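ParB domain protein nuclease (Sulfolobus solfataricus, PDB 5K5D) probably takes part in archaeal DNA partition, carrying an N-terminal domain of the ParB family, whose members include partition proteins and nucleases. Local coordinates at residues T250-E253 with G254-I258; I224-R227 with V228-M231; D67-K71 with L72-E76; S188-D191 with K192-A196. The protein carries 4 engineered substitutions. All coordinates share one frame; numbering follows the deposited sequence.

Contact 1: T250-E253 with G254-I258; sequences TTRE and GRKII
Thr-251 and Arg-255 meet at the first turn of helix 252-259, a worked example of how a helix can start without a side-chain cap. Thr-251 holds the N-cap position, yet its hydroxyl makes no capping bond; its carbonyl simply opens the helical ladder, accepting from Arg-255 N at 3.1 Å and, weakly, from Gly-254 N. The next bond of the ladder, Lys-256 N to Arg-252 O, is 3.2 Å long and almost straight at the hydrogen (174°).

Packing against the peptide comes from Arg-255. With CG lying anti to its own carbonyl carbon (chi1 -57°), the extended chain runs back toward the helix start, CG coming to 3.0 Å from Thr-251 O. The guanidinium then lays one face over the 251-252 peptide, with NH1 3.3 Å from Arg-252 CA. Replacing this arginine by an alanine would probably strip that peptide of its cover and deprive Ile-249 O of a weak partner, Arg-255 NE.

Like charges gather on the outer side, where Lys-256 CE approaches the Arg-252 guanidinium obliquely, 3.2 Å from NH2. Lys-256 NZ lies 3.8 Å from Arg-252 NH1, a proximity likely to be somewhat unfavourable.

Elsewhere on the helix, Ile-257 and Ile-258 pack on Leu-248 of helix 242-250 and Met-267 of helix 264-271, while Arg-255 reaches Gln-220 of helix 218-230.

Contact 2: I224-R227 with V228-M231; sequences IYTR and VKDM. Engineered in segment 228-231: Met-231 (natural residue Leu).
Val-228 N gives Ile-224 O a 2.9 Å hydrogen bond, nearly straight at the hydrogen (171°), and Lys-229 N follows with one to Tyr-225 O at 3.0 Å. Two residues further on, Arg-227 O is gripped by two donors: Met-231 N comes from almost straight ahead of the carbonyl, whereas Asp-230 N, 2.9 Å away, sits above its plane. Asp-230 N also makes a weak bond to Thr-226 O. Such sharing of carbonyls marks the C-terminal end of helix 218-230, where i to i+4 bonding begins to give way to i to i+3.

The Arg-227 guanidinium is held from outside this turn, by a salt bridge to Asp-261 and a hydrogen bond from NE to Ile-258 O. Over the centre of one face lies the selenium of Met-231, an engineered residue built as selenomethionine, with SE 3.5 Å from Arg-227 CZ.

On another side of the helix, Lys-229 CD makes a CH-pi contact over the Tyr-225 ring, 3.8 Å from its centroid. Lys-229 CG sits between its backbone N and carbonyl carbon (chi1 79°), a torsion that folds the chain back across the ring. Farther round, Ile-224 CG2 and Val-228 CG2 lie side by side at 4.1 Å, both side chains packing on Leu-237 of helix 234-238.

Contact 3: D67-K71 with L72-E76; sequences DIMKK and LGFKE
Leu-72, Met-69 and Phe-74 carry this contact, in which a loop folds back over the end of the helix it has just left. Leu-72 is the first residue to depart from helical backbone angles, but its N still bonds Ile-68 O at 2.8 Å, in the carbonyl plane, and makes a weak second bond to Met-69 O. Its side chain runs beside that of Ile-68 and points the same way, CD2 resting 3.8 Å from Ile-68 CG2.

Gly-73 then turns the chain with a positive phi (88°), where a side chain would run into the carbonyl oxygen of Leu-72, which explains a glycine here. The turn delivers Phe-74 to Met-69. Met-69 CG stands over the centre of the ring face, 4.0 Å from the centroid, in a CH-pi contact. The selenium of this selenomethionine adds an oblique Met-aromatic contact, with SE 4.6 Å from the centroid. Because CG is turned anti to the carbonyl carbon (chi1 -71°), the ring lies back on Met-69, its CG 3.7 Å from Met-69 CB. A serine in place of Phe-74 is likely to leave Met-69 without its aromatic partner and its side chain freer to turn.

Helix 63-71 thereby passes into strand 76-82 of the mixed sheet, while Ile-68 and Met-69 pack against helix 37-45 through Leu-38 and Leu-42.

Contact 4: S188-D191 with K192-A196; sequences SESD and KRKMA
The N-terminal cap of helix 189-201 illustrates how a single serine can serve a helix start with both its side chain and its backbone. Ser-188 is the N-cap: its OG accepts from Asp-191 N at 3.1 Å, the classic capping bond, while Ser-188 O receives Lys-192 N at 3.0 Å.

The same carbonyl is approached a second time by the lysine's own side chain. With CG anti to its carbonyl carbon (chi1 -68°), the Lys-192 chain runs back toward the start of the helix, and a bend at its last torsion (67°) brings NZ to Ser-188 O in a weak 3.4 Å bond. Stronger partners lie outside this turn: the buried lysine salt-bridges Asp-181 and hydrogen-bonds Asn-184, which probably balances its charge.

Further along, Glu-189 O accepts from Arg-193 N, and Met-195 N bonds Asp-191 O at 2.9 Å from above the carbonyl plane. The side chain of Met-195, a selenomethionine, packs on Leu-113 and Phe-116 of helix 109-128. Asp-191 OD1 pairs with Lys-109, and Lys-194 NZ with Asp-219 OD1. Asp-191 OD2 and Lys-194 NZ remain 4.4 Å apart, beyond a salt bridge, though their charges probably still attract. Ser-190 O takes the short bond from Lys-194 N, 2.7 Å, and Lys-194 CG passes alongside the same oxygen at 3.1 Å.

Along the chain the order is contact 3, contact 4, contact 2 and contact 1, each closing before the next opens. Contact 3 stands apart in the ParB-like N-terminal region, its centre about 40 to 51 Å from those of the other three. Contacts 1 and 2 share the Ssol_1539-like second domain range and touch, with centres about 14 Å apart: Ile-258 packs on Val-228 and Ile-224, joining helices 252-259 and 218-230. Contact 4 lies about 17 Å from contact 2 between centres, and helix 189-201 still meets helix 218-230 through Lys-194 and Phe-222. The protein thus pairs an N-terminal sheet-and-helix unit with a largely helical part further along the chain.

Contact 1: T250-E253 with G254-I258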
loop_
_atom_site.group_PDB
_atom_site.type_symbol
_atom_site.label_atom_id
_atom_site.label_comp_id
_atom_site.label_asym_id
_atom_site.label_seq_id
_atom_site.Cartn_x
_atom_site.Cartn_y
_atom_site.Cartn_z
ATOM N N THR B 250 -10.928 -6.920 -15.220
ATOM C CA THR B 250 -11.629 -6.142 -14.210
ATOM C C THR B 250 -13.079 -6.560 -14.089
ATOM O O THR B 250 -13.810 -6.074 -13.224
ATOM C CB THR B 250 -11.579 -4.658 -14.533
ATOM O OG1 THR B 250 -12.399 -4.391 -15.678
ATOM C CG2 THR B 250 -10.146 -4.243 -14.816
ATOM N N THR B 251 -13.496 -7.466 -14.961
ATOM C CA THR B 251 -14.869 -7.939 -14.945
ATOM C C THR B 251 -14.926 -9.430 -14.642
ATOM O O THR B 251 -14.025 -10.190 -15.017
ATOM C CB THR B 251 -15.578 -7.651 -16.282
ATOM O OG1 THR B 251 -15.569 -6.239 -16.532
ATOM C CG2 THR B 251 -17.014 -8.132 -16.233
ATOM N N ARG B 252 -15.982 -9.840 -13.947
ATOM C CA ARG B 252 -16.224 -11.254 -13.698
ATOM C C ARG B 252 -16.471 -11.987 -15.016
ATOM O O ARG B 252 -16.030 -13.121 -15.201
ATOM C CB ARG B 252 -17.419 -11.438 -12.764
ATOM C CG ARG B 252 -17.739 -12.892 -12.462
ATOM C CD ARG B 252 -18.978 -13.032 -11.591
ATOM N NE ARG B 252 -19.253 -14.433 -11.286
ATOM C CZ ARG B 252 -19.930 -15.252 -12.085
ATOM N NH1 ARG B 252 -20.131 -16.514 -11.728
ATOM N NH2 ARG B 252 -20.406 -14.807 -13.241
ATOM N N GLU B 253 -17.181 -11.326 -15.928
ATOM C CA GLU B 253 -17.439 -11.874 -17.254
ATOM C C GLU B 253 -16.131 -12.194 -17.965
ATOM O O GLU B 253 -16.020 -13.212 -18.643
ATOM C CB GLU B 253 -18.258 -10.890 -18.094
ATOM C CG GLU B 253 -19.636 -11.398 -18.500
ATOM C CD GLU B 253 -19.578 -12.552 -19.491
ATOM O OE1 GLU B 253 -20.273 -13.567 -19.264
ATOM O OE2 GLU B 253 -18.850 -12.442 -20.503
ATOM N N GLY B 254 -15.145 -11.316 -17.804
ATOM C CA GLY B 254 -13.857 -11.486 -18.451
ATOM C C GLY B 254 -13.027 -12.587 -17.821
ATOM O O GLY B 254 -12.321 -13.321 -18.516
ATOM N N ARG B 255 -13.110 -12.703 -16.500
ATOM C CA ARG B 255 -12.324 -13.698 -15.781
ATOM C C ARG B 255 -12.718 -15.115 -16.179
ATOM O O ARG B 255 -11.854 -15.960 -16.398
ATOM C CB ARG B 255 -12.439 -13.500 -14.269
ATOM C CG ARG B 255 -12.012 -12.112 -13.812
ATOM C CD ARG B 255 -11.974 -11.997 -12.300
ATOM N NE ARG B 255 -11.935 -10.602 -11.874
ATOM C CZ ARG B 255 -12.971 -9.951 -11.355
ATOM N NH1 ARG B 255 -14.127 -10.575 -11.183
ATOM N NH2 ARG B 255 -12.850 -8.676 -11.002
ATOM N N LYS B 256 -14.018 -15.372 -16.275
ATOM C CA LYS B 256 -14.504 -16.658 -16.764
ATOM C C LYS B 256 -13.766 -17.063 -18.038
ATOM O O LYS B 256 -13.277 -18.187 -18.156
ATOM C CB LYS B 256 -16.009 -16.602 -17.030
ATOM C CG LYS B 256 -16.887 -16.708 -15.790
ATOM C CD LYS B 256 -18.362 -16.709 -16.170
ATOM C CE LYS B 256 -19.244 -17.160 -15.020
ATOM N NZ LYS B 256 -19.026 -18.594 -14.678
ATOM N N ILE B 257 -13.673 -16.139 -18.988
ATOM C CA ILE B 257 -12.976 -16.416 -20.241
ATOM C C ILE B 257 -11.528 -16.843 -20.000
ATOM O O ILE B 257 -11.009 -17.717 -20.694
ATOM C CB ILE B 257 -13.011 -15.206 -21.197
ATOM C CG1 ILE B 257 -14.454 -14.876 -21.578
ATOM C CG2 ILE B 257 -12.187 -15.487 -22.446
ATOM C CD1 ILE B 257 -14.607 -13.542 -22.261
ATOM N N ILE B 258 -10.891 -16.237 -19.001
ATOM C CA ILE B 258 -9.514 -16.570 -18.644
ATOM C C ILE B 258 -9.421 -17.844 -17.808
ATOM O O ILE B 258 -8.464 -18.607 -17.937
ATOM C CB ILE B 258 -8.838 -15.441 -17.834
ATOM C CG1 ILE B 258 -8.889 -14.113 -18.585
ATOM C CG2 ILE B 258 -7.398 -15.807 -17.515
ATOM C CD1 ILE B 258 -8.140 -13.006 -17.880
#

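Contact 2: I224-R227 with V228-M231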
loop_
_atom_site.group_PDB
_atom_site.type_symbol
_atom_site.label_atom_id
_atom_site.label_comp_id
_atom_site.label_asym_id
_atom_site.label_seq_id
_atom_site.Cartn_x
_atom_site.Cartn_y
_atom_site.Cartn_z
ATOM N N ILE B 224 -5.715 -15.678 -11.761
ATOM C CA ILE B 224 -5.440 -15.309 -13.144
ATOM C C ILE B 224 -3.969 -15.516 -13.476
ATOM O O ILE B 224 -3.631 -16.020 -14.550
ATOM C CB ILE B 224 -5.806 -13.841 -13.416
ATOM C CG1 ILE B 224 -7.326 -13.665 -13.420
ATOM C CG2 ILE B 224 -5.212 -13.381 -14.736
ATOM C CD1 ILE B 224 -7.778 -12.240 -13.650
ATOM N N TYR B 225 -3.099 -15.127 -12.545
ATOM C CA TYR B 225 -1.658 -15.276 -12.727
ATOM C C TYR B 225 -1.272 -16.730 -12.978
ATOM O O TYR B 225 -0.760 -17.074 -14.045
ATOM C CB TYR B 225 -0.899 -14.736 -11.509
ATOM C CG TYR B 225 0.577 -15.044 -11.534
ATOM C CD1 TYR B 225 1.435 -14.356 -12.386
ATOM C CD2 TYR B 225 1.119 -16.024 -10.709
ATOM C CE1 TYR B 225 2.794 -14.636 -12.415
ATOM C CE2 TYR B 225 2.478 -16.311 -10.734
ATOM C CZ TYR B 225 3.307 -15.613 -11.589
ATOM O OH TYR B 225 4.654 -15.887 -11.618
ATOM N N THR B 226 -1.512 -17.577 -11.983
ATOM C CA THR B 226 -1.149 -18.984 -12.069
ATOM C C THR B 226 -1.794 -19.652 -13.283
ATOM O O THR B 226 -1.189 -20.506 -13.931
ATOM C CB THR B 226 -1.538 -19.733 -10.787
ATOM O OG1 THR B 226 -2.917 -19.484 -10.489
ATOM C CG2 THR B 226 -0.687 -19.249 -9.621
ATOM N N ARG B 227 -3.021 -19.248 -13.589
ATOM C CA ARG B 227 -3.735 -19.764 -14.750
ATOM C C ARG B 227 -3.000 -19.425 -16.045
ATOM O O ARG B 227 -2.542 -20.313 -16.763
ATOM C CB ARG B 227 -5.155 -19.198 -14.781
ATOM C CG ARG B 227 -5.860 -19.313 -16.120
ATOM C CD ARG B 227 -6.148 -20.756 -16.481
ATOM N NE ARG B 227 -6.982 -20.855 -17.674
ATOM C CZ ARG B 227 -7.437 -21.998 -18.174
ATOM N NH1 ARG B 227 -7.135 -23.146 -17.583
ATOM N NH2 ARG B 227 -8.191 -21.994 -19.264
ATOM N N VAL B 228 -2.879 -18.133 -16.326
ATOM C CA VAL B 228 -2.276 -17.660 -17.567
ATOM C C VAL B 228 -0.815 -18.085 -17.731
ATOM O O VAL B 228 -0.297 -18.121 -18.848
ATOM C CB VAL B 228 -2.408 -16.129 -17.697
ATOM C CG1 VAL B 228 -1.701 -15.639 -18.927
ATOM C CG2 VAL B 228 -3.874 -15.733 -17.757
ATOM N N LYS B 229 -0.153 -18.421 -16.628
ATOM C CA LYS B 229 1.247 -18.835 -16.695
ATOM C C LYS B 229 1.376 -20.333 -16.948
ATOM O O LYS B 229 2.440 -20.817 -17.330
ATOM C CB LYS B 229 2.011 -18.438 -15.427
ATOM C CG LYS B 229 1.790 -19.364 -14.243
ATOM C CD LYS B 229 2.465 -18.819 -12.993
ATOM C CE LYS B 229 2.374 -19.803 -11.833
ATOM N NZ LYS B 229 3.213 -21.012 -12.064
ATOM N N ASP B 230 0.291 -21.066 -16.726
ATOM C CA ASP B 230 0.261 -22.483 -17.058
ATOM C C ASP B 230 -0.027 -22.651 -18.544
ATOM O O ASP B 230 0.518 -23.537 -19.198
ATOM C CB ASP B 230 -0.788 -23.217 -16.222
ATOM C CG ASP B 230 -0.445 -23.242 -14.743
ATOM O OD1 ASP B 230 0.723 -22.963 -14.394
ATOM O OD2 ASP B 230 -1.342 -23.546 -13.929
HETATM N N MSE B 231 -0.881 -21.782 -19.075
HETATM C CA MSE B 231 -1.218 -21.797 -20.494
HETATM C C MSE B 231 -0.066 -21.249 -21.332
HETATM O O MSE B 231 -0.149 -21.198 -22.561
HETATM C CB MSE B 231 -2.470 -20.957 -20.756
HETATM C CG MSE B 231 -3.608 -21.143 -19.755
HETATM SE SE MSE B 231 -4.463 -22.891 -19.839
HETATM C CE MSE B 231 -3.197 -23.928 -18.777
#

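Contact 3: D67-K71 with L72-E76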
loop_
_atom_site.group_PDB
_atom_site.type_symbol
_atom_site.label_atom_id
_atom_site.label_comp_id
_atom_site.label_asym_id
_atom_site.label_seq_id
_atom_site.Cartn_x
_atom_site.Cartn_y
_atom_site.Cartn_z
ATOM N N ASP B 67 -7.141 18.655 8.853
ATOM C CA ASP B 67 -7.894 19.518 7.952
ATOM C C ASP B 67 -9.285 19.826 8.510
ATOM O O ASP B 67 -9.749 20.968 8.471
ATOM C CB ASP B 67 -8.006 18.883 6.563
ATOM C CG ASP B 67 -8.739 19.775 5.577
ATOM O OD1 ASP B 67 -8.108 20.703 5.028
ATOM O OD2 ASP B 67 -9.949 19.552 5.356
ATOM N N ILE B 68 -9.941 18.797 9.031
ATOM C CA ILE B 68 -11.245 18.955 9.658
ATOM C C ILE B 68 -11.172 19.919 10.844
ATOM O O ILE B 68 -11.980 20.839 10.958
ATOM C CB ILE B 68 -11.791 17.599 10.123
ATOM C CG1 ILE B 68 -11.881 16.642 8.929
ATOM C CG2 ILE B 68 -13.138 17.768 10.805
ATOM C CD1 ILE B 68 -12.292 15.232 9.291
HETATM N N MSE B 69 -10.190 19.713 11.715
HETATM C CA MSE B 69 -10.041 20.528 12.914
HETATM C C MSE B 69 -9.742 21.980 12.575
HETATM O O MSE B 69 -10.162 22.897 13.283
HETATM C CB MSE B 69 -8.930 19.970 13.802
HETATM C CG MSE B 69 -9.263 18.638 14.445
HETATM SE SE MSE B 69 -7.893 18.116 15.722
HETATM C CE MSE B 69 -6.440 17.789 14.468
ATOM N N LYS B 70 -8.996 22.177 11.494
ATOM C CA LYS B 70 -8.684 23.509 11.011
ATOM C C LYS B 70 -9.985 24.218 10.631
ATOM O O LYS B 70 -10.183 25.392 10.948
ATOM C CB LYS B 70 -7.755 23.422 9.800
ATOM C CG LYS B 70 -6.639 24.450 9.788
ATOM C CD LYS B 70 -5.450 23.980 10.606
ATOM C CE LYS B 70 -4.616 22.961 9.843
ATOM N NZ LYS B 70 -3.814 23.585 8.750
ATOM N N LYS B 71 -10.875 23.488 9.960
ATOM C CA LYS B 71 -12.156 24.036 9.520
ATOM C C LYS B 71 -13.178 24.153 10.654
ATOM O O LYS B 71 -14.101 24.961 10.581
ATOM C CB LYS B 71 -12.729 23.207 8.365
ATOM C CG LYS B 71 -11.938 23.340 7.073
ATOM C CD LYS B 71 -12.301 22.251 6.084
ATOM C CE LYS B 71 -11.482 22.383 4.810
ATOM N NZ LYS B 71 -11.875 21.371 3.790
ATOM N N LEU B 72 -13.006 23.353 11.701
ATOM C CA LEU B 72 -13.920 23.387 12.835
ATOM C C LEU B 72 -13.494 24.402 13.893
ATOM O O LEU B 72 -14.031 24.416 15.002
ATOM C CB LEU B 72 -14.073 21.996 13.453
ATOM C CG LEU B 72 -15.181 21.119 12.864
ATOM C CD1 LEU B 72 -15.092 21.085 11.349
ATOM C CD2 LEU B 72 -15.130 19.710 13.444
ATOM N N GLY B 73 -12.528 25.246 13.550
ATOM C CA GLY B 73 -12.106 26.318 14.433
ATOM C C GLY B 73 -11.025 25.955 15.437
ATOM O O GLY B 73 -10.452 26.839 16.080
ATOM N N PHE B 74 -10.741 24.662 15.580
ATOM C CA PHE B 74 -9.717 24.216 16.519
ATOM C C PHE B 74 -8.484 25.113 16.456
ATOM O O PHE B 74 -8.034 25.490 15.375
ATOM C CB PHE B 74 -9.340 22.757 16.262
ATOM C CG PHE B 74 -10.412 21.778 16.649
ATOM C CD1 PHE B 74 -11.585 21.689 15.917
ATOM C CD2 PHE B 74 -10.246 20.945 17.743
ATOM C CE1 PHE B 74 -12.571 20.789 16.272
ATOM C CE2 PHE B 74 -11.230 20.043 18.102
ATOM C CZ PHE B 74 -12.394 19.965 17.366
ATOM N N LYS B 75 -7.949 25.464 17.621
ATOM C CA LYS B 75 -6.803 26.365 17.692
ATOM C C LYS B 75 -5.526 25.634 18.090
ATOM O O LYS B 75 -4.421 26.134 17.882
ATOM C CB LYS B 75 -7.079 27.515 18.667
ATOM C CG LYS B 75 -8.240 28.414 18.259
ATOM C CD LYS B 75 -8.020 28.998 16.869
ATOM C CE LYS B 75 -9.245 29.761 16.385
ATOM N NZ LYS B 75 -9.049 30.314 15.015
ATOM N N GLU B 76 -5.681 24.450 18.670
ATOM C CA GLU B 76 -4.528 23.664 19.085
ATOM C C GLU B 76 -4.845 22.176 19.074
ATOM O O GLU B 76 -5.976 21.763 19.331
ATOM C CB GLU B 76 -4.018 24.110 20.461
ATOM C CG GLU B 76 -4.962 23.859 21.622
ATOM C CD GLU B 76 -4.403 24.371 22.942
ATOM O OE1 GLU B 76 -3.666 25.382 22.929
ATOM O OE2 GLU B 76 -4.693 23.757 23.990
#

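Contact 4: S188-D191 with K192-A196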
loop_
_atom_site.group_PDB
_atom_site.type_symbol
_atom_site.label_atom_id
_atom_site.label_comp_id
_atom_site.label_asym_id
_atom_site.label_seq_id
_atom_site.Cartn_x
_atom_site.Cartn_y
_atom_site.Cartn_z
ATOM N N SER B 188 -2.875 -12.074 5.469
ATOM C CA SER B 188 -2.566 -13.449 5.825
ATOM C C SER B 188 -1.222 -13.853 5.244
ATOM O O SER B 188 -0.635 -13.124 4.447
ATOM C CB SER B 188 -3.657 -14.392 5.317
ATOM O OG SER B 188 -3.661 -14.456 3.901
ATOM N N GLU B 189 -0.741 -15.022 5.650
ATOM C CA GLU B 189 0.530 -15.531 5.164
ATOM C C GLU B 189 0.499 -15.647 3.640
ATOM O O GLU B 189 1.378 -15.128 2.953
ATOM C CB GLU B 189 0.830 -16.891 5.797
ATOM C CG GLU B 189 2.301 -17.296 5.775
ATOM C CD GLU B 189 3.106 -16.657 6.893
ATOM O OE1 GLU B 189 4.354 -16.721 6.836
ATOM O OE2 GLU B 189 2.497 -16.098 7.831
ATOM N N SER B 190 -0.528 -16.314 3.120
ATOM C CA SER B 190 -0.647 -16.573 1.684
ATOM C C SER B 190 -0.925 -15.302 0.886
ATOM O O SER B 190 -0.474 -15.163 -0.251
ATOM C CB SER B 190 -1.743 -17.605 1.414
ATOM O OG SER B 190 -3.016 -17.097 1.775
ATOM N N ASP B 191 -1.678 -14.384 1.485
ATOM C CA ASP B 191 -1.930 -13.083 0.877
ATOM C C ASP B 191 -0.640 -12.279 0.686
ATOM O O ASP B 191 -0.476 -11.596 -0.321
ATOM C CB ASP B 191 -2.937 -12.282 1.706
ATOM C CG ASP B 191 -4.369 -12.480 1.237
ATOM O OD1 ASP B 191 -5.233 -11.656 1.605
ATOM O OD2 ASP B 191 -4.628 -13.451 0.492
ATOM N N LYS B 192 0.270 -12.357 1.652
ATOM C CA LYS B 192 1.545 -11.655 1.539
ATOM C C LYS B 192 2.414 -12.296 0.470
ATOM O O LYS B 192 3.207 -11.624 -0.189
ATOM C CB LYS B 192 2.302 -11.659 2.867
ATOM C CG LYS B 192 1.663 -10.835 3.967
ATOM C CD LYS B 192 2.522 -10.856 5.216
ATOM C CE LYS B 192 1.810 -10.214 6.382
ATOM N NZ LYS B 192 0.637 -11.025 6.806
ATOM N N ARG B 193 2.265 -13.604 0.302
ATOM C CA ARG B 193 3.086 -14.332 -0.649
ATOM C C ARG B 193 2.533 -14.146 -2.054
ATOM O O ARG B 193 3.288 -13.969 -3.010
ATOM C CB ARG B 193 3.149 -15.812 -0.280
ATOM C CG ARG B 193 4.138 -16.596 -1.112
ATOM C CD ARG B 193 4.256 -18.027 -0.631
ATOM N NE ARG B 193 5.026 -18.833 -1.570
ATOM C CZ ARG B 193 4.498 -19.458 -2.615
ATOM N NH1 ARG B 193 3.194 -19.373 -2.849
ATOM N NH2 ARG B 193 5.271 -20.168 -3.424
ATOM N N LYS B 194 1.207 -14.185 -2.162
ATOM C CA LYS B 194 0.524 -13.920 -3.421
ATOM C C LYS B 194 0.856 -12.520 -3.902
ATOM O O LYS B 194 1.188 -12.316 -5.068
ATOM C CB LYS B 194 -0.992 -14.046 -3.252
ATOM C CG LYS B 194 -1.507 -15.467 -3.208
ATOM C CD LYS B 194 -2.983 -15.486 -2.853
ATOM C CE LYS B 194 -3.535 -16.904 -2.822
ATOM N NZ LYS B 194 -4.905 -16.948 -2.237
HETATM N N MSE B 195 0.757 -11.553 -2.996
HETATM C CA MSE B 195 1.013 -10.166 -3.350
HETATM C C MSE B 195 2.464 -9.977 -3.764
HETATM O O MSE B 195 2.750 -9.282 -4.738
HETATM C CB MSE B 195 0.660 -9.230 -2.194
HETATM C CG MSE B 195 0.458 -7.788 -2.636
HETATM SE SE MSE B 195 1.859 -6.561 -2.054
HETATM C CE MSE B 195 1.258 -6.290 -0.227
ATOM N N ALA B 196 3.373 -10.612 -3.028
ATOM C CA ALA B 196 4.801 -10.489 -3.300
ATOM C C ALA B 196 5.161 -11.040 -4.676
ATOM O O ALA B 196 5.912 -10.414 -5.428
ATOM C CB ALA B 196 5.613 -11.179 -2.215
#